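Local coordinates for putative endonuclease/exonuclease/phosphatase family protein (Bacteroides thetaiotaomicron, PDB 3MPR) that probably acts as a metal-dependent hydrolase, perhaps a nuclease cleaving phosphodiester bonds, as many members of the endonuclease/exonuclease/phosphatase family do, at the interface of chains A and B. Sequence-based numbering; all coordinates share one arbitrary frame. Chains: chain A/B, Putative endonuclease/exonuclease/phosphatase family protein.

Contact 1 and contact 2 belong to one two-fold interface between identical chains; the centres of their C-alpha atoms lie about 16 Å apart. They share no residue, yet a continuous stretch of chain A joins them: strand 206-208 and A:Leu210 serve contact 2, and the next residue, A:Asn211, enters contact 1. Chain B answers with separate elements, strands 248-251 and 272-275 at contact 1 and helix 28-41 at contact 2. Contact 1 is mostly polar and centres on one arginine, whereas contact 2 combines ring stacking with hydrogen bonds from glutamine side chains. Symmetry repeats both with the chains exchanged, so the two subunits are held at several separated points.

Contact 1: the interface of chains A and B. Residues chain A 211, 219-221, 281; chain B 249, 274.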
loop_
_atom_site.group_PDB
_atom_site.type_symbol
_atom_site.label_atom_id
_atom_site.label_comp_id
_atom_site.label_asym_id
_atom_site.label_seq_id
_atom_site.Cartn_x
_atom_site.Cartn_y
_atom_site.Cartn_z
ATOM N N ASN A 211 -6.725 9.897 4.654
ATOM C CA ASN A 211 -6.212 11.193 5.058
ATOM C C ASN A 211 -6.071 12.087 3.829
ATOM O O ASN A 211 -6.159 11.611 2.687
ATOM C CB ASN A 211 -4.850 11.033 5.743
ATOM C CG ASN A 211 -4.682 11.960 6.938
ATOM O OD1 ASN A 211 -4.995 13.143 6.857
ATOM N ND2 ASN A 211 -4.196 11.416 8.063
ATOM N N PRO A 219 2.305 12.295 12.995
ATOM C CA PRO A 219 1.673 11.022 12.637
ATOM C C PRO A 219 0.239 10.906 13.148
ATOM O O PRO A 219 -0.414 9.908 12.873
ATOM C CB PRO A 219 2.599 9.982 13.294
ATOM C CG PRO A 219 3.188 10.706 14.451
ATOM C CD PRO A 219 3.384 12.121 13.983
ATOM N N ASN A 220 -0.261 11.929 13.842
ATOM C CA ASN A 220 -1.649 11.931 14.310
ATOM C C ASN A 220 -2.575 12.910 13.570
ATOM O O ASN A 220 -3.750 13.013 13.909
ATOM C CB ASN A 220 -1.712 12.245 15.814
ATOM C CG ASN A 220 -1.039 11.194 16.651
ATOM O OD1 ASN A 220 0.037 11.423 17.216
ATOM N ND2 ASN A 220 -1.662 10.027 16.737
ATOM N N SER A 221 -2.049 13.624 12.575
ATOM C CA SER A 221 -2.809 14.683 11.925
ATOM C C SER A 221 -3.935 14.139 11.065
ATOM O O SER A 221 -3.872 13.017 10.562
ATOM C CB SER A 221 -1.894 15.558 11.056
ATOM O OG SER A 221 -1.522 14.857 9.874
ATOM N N PHE A 281 2.031 12.744 2.559
ATOM C CA PHE A 281 1.828 11.355 2.157
ATOM C C PHE A 281 1.919 11.268 0.642
ATOM O O PHE A 281 1.467 12.172 -0.040
ATOM C CB PHE A 281 0.453 10.867 2.592
ATOM C CG PHE A 281 0.270 10.834 4.082
ATOM C CD1 PHE A 281 1.144 10.118 4.878
ATOM C CD2 PHE A 281 -0.774 11.512 4.684
ATOM C CE1 PHE A 281 0.987 10.082 6.246
ATOM C CE2 PHE A 281 -0.933 11.480 6.060
ATOM C CZ PHE A 281 -0.047 10.766 6.834
ATOM N N ARG B 249 -7.772 7.819 11.234
ATOM C CA ARG B 249 -7.757 8.832 12.292
ATOM C C ARG B 249 -9.113 8.905 12.962
ATOM O O ARG B 249 -10.144 8.699 12.314
ATOM C CB ARG B 249 -7.386 10.216 11.733
ATOM C CG ARG B 249 -6.023 10.268 11.016
ATOM C CD ARG B 249 -4.819 10.204 11.999
ATOM N NE ARG B 249 -3.579 10.347 11.238
ATOM C CZ ARG B 249 -2.888 9.329 10.743
ATOM N NH1 ARG B 249 -3.286 8.083 10.978
ATOM N NH2 ARG B 249 -1.792 9.559 10.026
ATOM N N ALA B 274 -4.022 8.942 15.598
ATOM C CA ALA B 274 -3.869 7.768 14.753
ATOM C C ALA B 274 -4.534 6.566 15.404
ATOM O O ALA B 274 -4.496 6.400 16.626
ATOM C CB ALA B 274 -2.394 7.482 14.508
HETATM O O HOH W 1 -0.740 12.198 9.863
#
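B:Arg249 inserts its side chain among A:Asn211, A:Pro219 and A:Ser221 in a mostly polar homodimer contact that joins two endonuclease/exonuclease/phosphatase-family subunits in the deposited assembly, which may or may not be the form present in solution. The arginine leaves strand 248-251, bends at its second torsion (chi2 -73°) and then runs out extended, which carries the guanidinium to loop residues of chain A. Its NE donates to the backbone carbonyl A:Ser221 O at 2.8 Å. The same oxygen accepts from the side-chain amide A:Asn211 ND2 at 3.0 Å, in an almost straight bond (177° at H). The two donors reach it from opposite faces of the carbonyl plane, with amide and guanidinium planes 75° apart. Asparagine suits this place because its neutral amide offers an N-H without setting a second positive charge beside the arginine. On the outer edge of the guanidinium, B:Arg249 NH2 holds water 1 at 2.8 Å, and this water also bonds to the hydroxyl A:Ser221 OG, giving serine a second hold on the arginine. The carbonyl A:Pro219 O lies over one face, 3.2 Å from B:Arg249 NH2, but the N-H points elsewhere and no hydrogen bond forms. A:Phe281 meets the arginine tip to tip, its CZ 3.8 Å from B:Arg249 NH2. An alanine in place of B:Arg249 would probably leave the A:Ser221 carbonyl without its donor from chain B and water 1 without its anchor there. Alongside, A:Asn220 ND2 is modelled 2.8 Å from the backbone B:Ala274 N; two donors cannot bond, so the amide may really be turned over. A side chain as small as that of B:Ala274 probably allows A:Asn220 to come close.

Contact 2: the interface of chains A and B. Residues chain A 206-208, 210; chain B 37, 40-41.
A:Tyr208 and B:Tyr41 stack at the tightly packed part of this homodimer contact between a strand of one subunit and a helix of the other. Their ring planes are 27° apart and the centroids 4.5 Å, but the overlap is offset: A:Tyr208 CD2 sits over a face of the partner ring, 3.3 Å from B:Tyr41 CG. Both tyrosines place CG anti to the backbone N (chi1 -178° in A:Tyr208), which sends the rings out from strand and helix to meet. An aromatic ring suits each place, offering a broad flat face for stacking.

Beside the stack, the phenol of A:Tyr206 uses its hydroxyl both ways. Its OH donates to the side-chain carbonyl B:Gln40 OE1 at 2.6 Å, which lies in plane at the ring edge with the glutamine amide nearly perpendicular, and accepts from B:Gln37 NE2 at 3.2 Å. That same NE2 also donates to the backbone carbonyl A:Arg207 O at 2.9 Å, so a bent glutamine bridges side chain and strand. Glutamine suits both places: B:Gln37 supplies the N-H and B:Gln40 the carbonyl of the same kind of amide, each on a long arm from the helix.

The fit is looser toward A:Leu210, whose CD2 comes no nearer than 4.3 Å to B:Gln37 OE1. A:Arg207 takes part through its backbone carbonyl. In the fold, strand 206-208 of chain A faces the C-terminal part of helix 28-41 of chain B.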
loop_
_atom_site.group_PDB
_atom_site.type_symbol
_atom_site.label_atom_id
_atom_site.label_comp_id
_atom_site.label_asym_id
_atom_site.label_seq_id
_atom_site.Cartn_x
_atom_site.Cartn_y
_atom_site.Cartn_z
ATOM N N TYR A 206 -12.060 3.580 -7.785
ATOM C CA TYR A 206 -11.861 3.177 -6.399
ATOM C C TYR A 206 -11.015 4.202 -5.626
ATOM O O TYR A 206 -9.883 4.503 -6.009
ATOM C CB TYR A 206 -11.243 1.771 -6.309
ATOM C CG TYR A 206 -11.293 1.240 -4.892
ATOM C CD1 TYR A 206 -12.331 0.412 -4.476
ATOM C CD2 TYR A 206 -10.334 1.622 -3.950
ATOM C CE1 TYR A 206 -12.407 -0.042 -3.153
ATOM C CE2 TYR A 206 -10.396 1.172 -2.636
ATOM C CZ TYR A 206 -11.428 0.345 -2.243
ATOM O OH TYR A 206 -11.501 -0.082 -0.938
ATOM N N ARG A 207 -11.574 4.733 -4.541
ATOM C CA ARG A 207 -10.887 5.732 -3.731
ATOM C C ARG A 207 -10.515 5.190 -2.349
ATOM O O ARG A 207 -11.378 4.715 -1.600
ATOM C CB ARG A 207 -11.754 6.987 -3.591
ATOM C CG ARG A 207 -11.111 8.132 -2.781
ATOM C CD ARG A 207 -12.134 9.221 -2.468
ATOM N NE ARG A 207 -12.594 9.911 -3.667
ATOM C CZ ARG A 207 -13.784 10.491 -3.795
ATOM N NH1 ARG A 207 -14.664 10.462 -2.799
ATOM N NH2 ARG A 207 -14.101 11.095 -4.933
ATOM N N TYR A 208 -9.223 5.256 -2.034
ATOM C CA TYR A 208 -8.678 4.864 -0.736
ATOM C C TYR A 208 -8.010 6.097 -0.134
ATOM O O TYR A 208 -6.885 6.437 -0.481
ATOM C CB TYR A 208 -7.653 3.732 -0.916
ATOM C CG TYR A 208 -7.063 3.205 0.374
ATOM C CD1 TYR A 208 -7.877 2.852 1.435
ATOM C CD2 TYR A 208 -5.689 3.059 0.523
ATOM C CE1 TYR A 208 -7.345 2.376 2.619
ATOM C CE2 TYR A 208 -5.146 2.572 1.703
ATOM C CZ TYR A 208 -5.988 2.229 2.740
ATOM O OH TYR A 208 -5.467 1.743 3.907
ATOM N N LEU A 210 -7.611 7.727 3.525
ATOM C CA LEU A 210 -7.768 7.752 4.973
ATOM C C LEU A 210 -7.256 9.052 5.534
ATOM O O LEU A 210 -7.340 9.287 6.735
ATOM C CB LEU A 210 -7.019 6.585 5.611
ATOM C CG LEU A 210 -7.484 5.210 5.116
ATOM C CD1 LEU A 210 -6.619 4.134 5.750
ATOM C CD2 LEU A 210 -8.936 5.007 5.460
ATOM N N GLN B 37 -11.477 -1.788 3.341
ATOM C CA GLN B 37 -10.794 -0.983 2.335
ATOM C C GLN B 37 -9.352 -1.457 2.105
ATOM O O GLN B 37 -8.883 -1.498 0.972
ATOM C CB GLN B 37 -10.819 0.500 2.702
ATOM C CG GLN B 37 -12.137 1.212 2.385
ATOM C CD GLN B 37 -11.904 2.613 1.836
ATOM O OE1 GLN B 37 -11.726 3.562 2.591
ATOM N NE2 GLN B 37 -11.873 2.737 0.510
ATOM N N GLN B 40 -9.300 -4.496 -0.075
ATOM C CA GLN B 40 -9.551 -4.177 -1.479
ATOM C C GLN B 40 -8.369 -3.422 -2.098
ATOM O O GLN B 40 -7.926 -3.753 -3.189
ATOM C CB GLN B 40 -10.832 -3.338 -1.618
ATOM C CG GLN B 40 -12.134 -4.086 -1.239
ATOM C CD GLN B 40 -13.334 -3.159 -1.108
ATOM O OE1 GLN B 40 -13.228 -2.048 -0.579
ATOM N NE2 GLN B 40 -14.490 -3.620 -1.585
ATOM N N TYR B 41 -7.872 -2.403 -1.402
ATOM C CA TYR B 41 -6.810 -1.556 -1.963
ATOM C C TYR B 41 -5.515 -2.337 -2.144
ATOM O O TYR B 41 -4.746 -2.120 -3.100
ATOM C CB TYR B 41 -6.520 -0.357 -1.052
ATOM C CG TYR B 41 -5.534 0.586 -1.700
ATOM C CD1 TYR B 41 -5.937 1.411 -2.728
ATOM C CD2 TYR B 41 -4.188 0.599 -1.333
ATOM C CE1 TYR B 41 -5.040 2.275 -3.361
ATOM C CE2 TYR B 41 -3.278 1.462 -1.962
ATOM C CZ TYR B 41 -3.719 2.293 -2.980
ATOM O OH TYR B 41 -2.848 3.153 -3.644
#